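Local atomic coordinates of phosphoinositol-specific phospholipase C (Pseudomonas sp., PDB entry 5FYP), a protein that probably cleaves phosphoinositide lipids at the phosphodiester bond in a calcium-dependent manner, as a bacterial phospholipase C. Residues Ala6-Ser12 with Gly292-Pro297. Residues are numbered along the deposited sequence; the frame is centred on the assembly and turned at random. Where two conformers were deposited one is given.
Sequences AFIDPAS and GYRIRP
One carbonyl serves two consecutive amides: Phe7 O accepts from Arg294 N (2.8 Å) and Ile295 N (3.2 Å). The two backbones run parallel but the register slips here. CA atoms pair Phe7 with Tyr293 (4.3 Å), Ile8 with Ile295 (4.9 Å) and Asp9 with Arg296 (5.0 Å). Asp9 N donates to Ile295 O (2.9 Å), completing a single parallel bridge between Ile8 and Ile295.

Residues 6-7 have helix-like phi/psi, Ile8 and Asp9 are extended, and 10-12 form a 3-10 turn. Asp9 OD1 (chi1 t) accepts from Ala11 N (2.9 Å), an Asx turn, and Asp9 O accepts from Ser12 N (2.9 Å) and Ser12 OG (2.8 Å). Gly292 has positive phi (85°). Tyr293 is extended (-111/147), but Arg294 psi is -5°, so two successive amides reach Phe7 O.

Asp9 CB lies over a face of the Tyr293 ring, 3.7 Å from its centroid, a CH-pi contact. Ile295 (m, t) points toward 6-12. Ile295 CD1 meets Ile8 CG1 (4.1 Å) and the ring edge of Phe7 (chi1 p) at Phe7 CE1 (3.9 Å). Pro297 CG packs on Ala11 CB (3.9 Å). Arg294 NH1 passes Phe7 CB at 3.6 Å; Arg294 NH2 and NH1 hydrogen-bond to the carbonyl oxygens of Ala286 and Ser43.

Strand 295-297 is antiparallel to strand 20-25 and edges its sheet in this TIM-barrel-clan enzyme. The N-terminal loop pairs with the opposite edge of 295-297, bringing the chain ends together. Three backbone hydrogen bonds fix the alignment; Ile295 adds apolar contact with Phe7 and Ile8, and the Tyr293 ring packs on Asp9.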
# COMPACT_ATOMS: atom_id res chain seq x y z
N ALA A 6 -17.83 -9.04 -10.23
CA ALA A 6 -17.99 -8.41 -11.55
C ALA A 6 -16.98 -7.32 -11.84
O ALA A 6 -16.65 -7.09 -13.00
CB ALA A 6 -19.41 -7.87 -11.73
N PHE A 7 -16.48 -6.66 -10.81
CA PHE A 7 -15.58 -5.54 -11.02
C PHE A 7 -14.19 -5.93 -11.47
O PHE A 7 -13.40 -5.06 -11.83
CB PHE A 7 -15.55 -4.58 -9.80
CG PHE A 7 -14.84 -5.08 -8.58
CD1 PHE A 7 -13.47 -4.97 -8.48
CD2 PHE A 7 -15.54 -5.60 -7.50
CE1 PHE A 7 -12.81 -5.37 -7.35
CE2 PHE A 7 -14.88 -5.99 -6.36
CZ PHE A 7 -13.50 -5.86 -6.28
N ILE A 8 -13.85 -7.22 -11.42
CA ILE A 8 -12.50 -7.68 -11.80
C ILE A 8 -12.56 -8.25 -13.22
O ILE A 8 -13.26 -9.20 -13.50
CB ILE A 8 -11.96 -8.75 -10.83
CG1 ILE A 8 -11.86 -8.15 -9.42
CG2 ILE A 8 -10.59 -9.25 -11.32
CD1 ILE A 8 -11.31 -9.06 -8.37
N ASP A 9 -11.80 -7.64 -14.11
CA ASP A 9 -11.67 -8.20 -15.47
C ASP A 9 -11.00 -9.57 -15.34
O ASP A 9 -9.91 -9.64 -14.82
CB ASP A 9 -10.86 -7.21 -16.31
CG ASP A 9 -10.64 -7.64 -17.74
OD1 ASP A 9 -10.77 -8.84 -18.06
OD2 ASP A 9 -10.28 -6.76 -18.53
N PRO A 10 -11.64 -10.65 -15.88
CA PRO A 10 -11.05 -11.98 -15.74
C PRO A 10 -9.64 -12.11 -16.34
O PRO A 10 -8.86 -12.95 -15.91
CB PRO A 10 -12.05 -12.89 -16.45
CG PRO A 10 -13.35 -12.16 -16.35
CD PRO A 10 -12.98 -10.71 -16.48
N ALA A 11 -9.29 -11.24 -17.29
CA ALA A 11 -7.94 -11.24 -17.88
C ALA A 11 -6.87 -10.86 -16.84
O ALA A 11 -5.68 -11.11 -17.06
CB ALA A 11 -7.89 -10.30 -19.06
N SER A 12 -7.28 -10.26 -15.73
CA SER A 12 -6.35 -9.85 -14.70
C SER A 12 -5.60 -11.02 -14.06
O SER A 12 -4.46 -10.88 -13.64
CB SER A 12 -7.08 -9.10 -13.58
OG SER A 12 -7.79 -7.99 -14.06
N GLY A 292 -16.93 -1.31 -17.08
CA GLY A 292 -17.56 -2.04 -15.98
C GLY A 292 -16.61 -2.61 -14.94
O GLY A 292 -17.07 -3.22 -13.97
N TYR A 293 -15.31 -2.39 -15.14
CA TYR A 293 -14.30 -2.98 -14.29
C TYR A 293 -13.58 -1.92 -13.45
O TYR A 293 -13.36 -0.79 -13.89
CB TYR A 293 -13.27 -3.73 -15.11
CG TYR A 293 -13.83 -4.90 -15.90
CD1 TYR A 293 -14.51 -5.94 -15.25
CD2 TYR A 293 -13.63 -4.99 -17.26
CE1 TYR A 293 -15.03 -7.02 -15.97
CE2 TYR A 293 -14.13 -6.07 -17.99
CZ TYR A 293 -14.80 -7.08 -17.31
OH TYR A 293 -15.30 -8.15 -18.04
N ARG A 294 -13.19 -2.32 -12.24
CA ARG A 294 -12.30 -1.53 -11.38
C ARG A 294 -10.90 -2.12 -11.27
O ARG A 294 -10.03 -1.50 -10.66
CB ARG A 294 -12.89 -1.31 -10.00
CG ARG A 294 -14.23 -0.62 -10.02
CD ARG A 294 -14.57 0.05 -8.68
NE ARG A 294 -15.98 0.38 -8.59
CZ ARG A 294 -16.95 -0.48 -8.30
NH1 ARG A 294 -16.70 -1.71 -7.94
NH2 ARG A 294 -18.22 -0.07 -8.36
N ILE A 295 -10.67 -3.30 -11.85
CA ILE A 295 -9.36 -3.95 -11.89
C ILE A 295 -9.23 -4.56 -13.27
O ILE A 295 -10.11 -5.34 -13.70
CB ILE A 295 -9.19 -5.05 -10.81
CG1 ILE A 295 -9.32 -4.45 -9.41
CG2 ILE A 295 -7.90 -5.80 -11.01
CD1 ILE A 295 -9.07 -5.40 -8.29
N ARG A 296 -8.18 -4.22 -13.99
CA ARG A 296 -7.96 -4.78 -15.32
C ARG A 296 -6.52 -4.63 -15.73
O ARG A 296 -5.83 -3.73 -15.26
CB ARG A 296 -8.84 -4.12 -16.36
CG ARG A 296 -8.90 -2.64 -16.28
CD ARG A 296 -9.44 -2.06 -17.56
NE ARG A 296 -8.38 -2.00 -18.56
CZ ARG A 296 -8.44 -1.36 -19.72
NH1 ARG A 296 -9.56 -0.71 -20.10
NH2 ARG A 296 -7.35 -1.38 -20.47
N PRO A 297 -6.07 -5.48 -16.66
CA PRO A 297 -4.75 -5.24 -17.23
C PRO A 297 -4.70 -3.90 -17.97
O PRO A 297 -5.72 -3.44 -18.49
CB PRO A 297 -4.60 -6.39 -18.26
CG PRO A 297 -5.59 -7.41 -17.84
CD PRO A 297 -6.73 -6.65 -17.26